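RRNA methyltransferase (PDB 1O9G) methylates N1 of guanosine 2535 in 23S ribosomal RNA with S-adenosyl-L-methionine as methyl donor, conferring resistance to the orthosomycin antibiotic avilamycin. Local coordinates at residues Trp56-Gly61 with Val172-Pro177. The protein carries 3 engineered substitutions. Numbering follows the deposited sequence.
Sequences WDPCCG and VLTDLP
Asp57 and Thr174 join the ends of two neighbouring parallel strands through a short hydrogen bond, 2.7 Å from donor OG1 of Thr174 to OD1 of Asp57. Threonine suits the place because its hydroxyl, anti to the backbone N (chi1 -164°), points across at the carboxylate, meeting it on the syn side, 33° out of plane. From the other face of that plane, on the anti side, the backbone N of Cys59 donates to Asp57 OD1 over 3.0 Å, closing an Asx turn. Aspartate fits because one short side chain can bend its own chain and reach the next strand. Its OD2 receives a bond from a water 2.6 Å away; that water also donates to Cys59 O and accepts from Asp175 N. A second water donates to both Cys59 O and Asp175 O, bridging the segments where their backbones have parted. CB and SG of Cys59 both pack against Pro177 CD, with CB also 3.3 Å from Thr174 OG1.

Behind this polar end, Leu173 N donates to Trp56 O (3.1 Å), and Val172 CA lends the same oxygen a CH...O contact. Branched Val172 serves two neighbours: CG1 packs 3.6 Å from Pro58 CD, while CG2 meets Trp56 CE3 obliquely. Pro58, a compact apolar ring, fits between Val172 and the rim of one indole face; Leu200 of helix 190-203 covers all three residues. Trp56 NE1 is hydrogen-bonded to Ser83 OG on strand 77-84.

In this Rossmann-like sheet, Asp57-Gly61 resembles motif I, which in relatives bounds the S-adenosylmethionine site; Asp175-Pro177 resembles motif IV, (D/N)PPY, which in N-methyltransferases holds the target base beside the methyl donor, probably here too. Two donors on opposite faces of OD1 and a water on OD2 fix the carboxylate's rotation, holding the turn after strand 53-57 against strand 171-175.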
loop_
_atom_site.group_PDB
_atom_site.type_symbol
_atom_site.label_atom_id
_atom_site.label_comp_id
_atom_site.label_asym_id
_atom_site.label_seq_id
_atom_site.Cartn_x
_atom_site.Cartn_y
_atom_site.Cartn_z
ATOM N N TRP A 56 4.594 -0.594 5.732
ATOM C CA TRP A 56 3.629 0.294 6.359
ATOM C C TRP A 56 3.058 1.238 5.301
ATOM O O TRP A 56 3.807 1.882 4.564
ATOM C CB TRP A 56 4.342 1.102 7.426
ATOM C CG TRP A 56 3.554 2.093 8.233
ATOM C CD1 TRP A 56 2.205 2.168 8.416
ATOM C CD2 TRP A 56 4.131 3.119 9.053
ATOM N NE1 TRP A 56 1.909 3.185 9.291
ATOM C CE2 TRP A 56 3.063 3.796 9.686
ATOM C CE3 TRP A 56 5.435 3.574 9.265
ATOM C CZ2 TRP A 56 3.260 4.867 10.538
ATOM C CZ3 TRP A 56 5.632 4.663 10.131
ATOM C CH2 TRP A 56 4.550 5.285 10.751
ATOM N N ASP A 57 1.724 1.361 5.302
ATOM C CA ASP A 57 1.021 2.383 4.561
ATOM C C ASP A 57 0.313 3.281 5.572
ATOM O O ASP A 57 -0.717 2.896 6.140
ATOM C CB ASP A 57 0.030 1.782 3.591
ATOM C CG ASP A 57 -0.595 2.806 2.696
ATOM O OD1 ASP A 57 -0.546 4.027 3.017
ATOM O OD2 ASP A 57 -1.146 2.463 1.628
ATOM N N PRO A 58 0.909 4.445 5.861
ATOM C CA PRO A 58 0.390 5.404 6.851
ATOM C C PRO A 58 -0.678 6.366 6.329
ATOM O O PRO A 58 -1.138 7.243 7.073
ATOM C CB PRO A 58 1.632 6.192 7.255
ATOM C CG PRO A 58 2.427 6.274 5.987
ATOM C CD PRO A 58 2.202 4.912 5.335
ATOM N N CYS A 59 -1.051 6.225 5.062
ATOM C CA CYS A 59 -2.192 6.931 4.483
ATOM C C CYS A 59 -2.982 5.928 3.692
ATOM O O CYS A 59 -3.159 6.037 2.486
ATOM C CB CYS A 59 -1.798 8.093 3.592
ATOM S SG CYS A 59 -0.567 9.194 4.262
ATOM N N CYS A 60 -3.478 4.911 4.384
ATOM C CA CYS A 60 -3.888 3.717 3.691
ATOM C C CYS A 60 -5.178 3.818 2.886
ATOM O O CYS A 60 -5.421 2.962 2.035
ATOM C CB CYS A 60 -3.987 2.541 4.676
ATOM S SG CYS A 60 -5.298 2.663 5.904
ATOM N N GLY A 61 -6.011 4.826 3.149
ATOM C CA GLY A 61 -7.265 4.955 2.454
ATOM C C GLY A 61 -8.088 3.710 2.595
ATOM O O GLY A 61 -8.266 3.216 3.699
ATOM N N VAL A 172 7.963 2.093 3.688
ATOM C CA VAL A 172 6.697 2.807 3.671
ATOM C C VAL A 172 6.338 2.992 2.198
ATOM O O VAL A 172 7.168 3.381 1.392
ATOM C CB VAL A 172 6.825 4.158 4.341
ATOM C CG1 VAL A 172 5.591 5.047 4.002
ATOM C CG2 VAL A 172 7.022 3.989 5.819
ATOM N N LEU A 173 5.085 2.721 1.857
ATOM C CA LEU A 173 4.623 2.915 0.481
ATOM C C LEU A 173 3.207 3.437 0.588
ATOM O O LEU A 173 2.349 2.795 1.169
ATOM C CB LEU A 173 4.723 1.626 -0.329
ATOM C CG LEU A 173 4.563 1.703 -1.845
ATOM C CD1 LEU A 173 5.171 0.464 -2.507
ATOM C CD2 LEU A 173 3.127 1.853 -2.278
ATOM N N THR A 174 2.981 4.636 0.059
ATOM C CA THR A 174 1.680 5.242 0.140
ATOM C C THR A 174 1.364 6.131 -1.060
ATOM O O THR A 174 2.232 6.736 -1.647
ATOM C CB THR A 174 1.558 5.991 1.477
ATOM O OG1 THR A 174 0.189 6.280 1.745
ATOM C CG2 THR A 174 2.332 7.307 1.452
ATOM N N ASP A 175 0.086 6.155 -1.397
ATOM C CA ASP A 175 -0.488 7.020 -2.395
ATOM C C ASP A 175 -1.032 8.212 -1.638
ATOM O O ASP A 175 -1.852 8.065 -0.721
ATOM C CB ASP A 175 -1.608 6.262 -3.127
ATOM C CG ASP A 175 -2.150 6.986 -4.329
ATOM O OD1 ASP A 175 -1.473 7.870 -4.894
ATOM O OD2 ASP A 175 -3.295 6.733 -4.765
ATOM N N LEU A 176 -0.581 9.402 -1.988
ATOM C CA LEU A 176 -0.873 10.569 -1.160
ATOM C C LEU A 176 -2.372 10.852 -1.173
ATOM O O LEU A 176 -3.029 10.684 -2.203
ATOM C CB LEU A 176 -0.042 11.777 -1.593
ATOM C CG LEU A 176 1.471 11.653 -1.365
ATOM C CD1 LEU A 176 2.245 12.849 -1.866
ATOM C CD2 LEU A 176 1.785 11.374 0.115
ATOM N N PRO A 177 -2.930 11.204 -0.015
ATOM C CA PRO A 177 -4.373 11.409 0.096
ATOM C C PRO A 177 -4.807 12.635 -0.658
ATOM O O PRO A 177 -4.106 13.627 -0.670
ATOM C CB PRO A 177 -4.612 11.579 1.606
ATOM C CG PRO A 177 -3.274 11.799 2.232
ATOM C CD PRO A 177 -2.226 11.413 1.264
HETATM O O HOH W 1 -1.903 4.566 0.220
HETATM O O HOH W 2 -4.059 7.964 0.652
#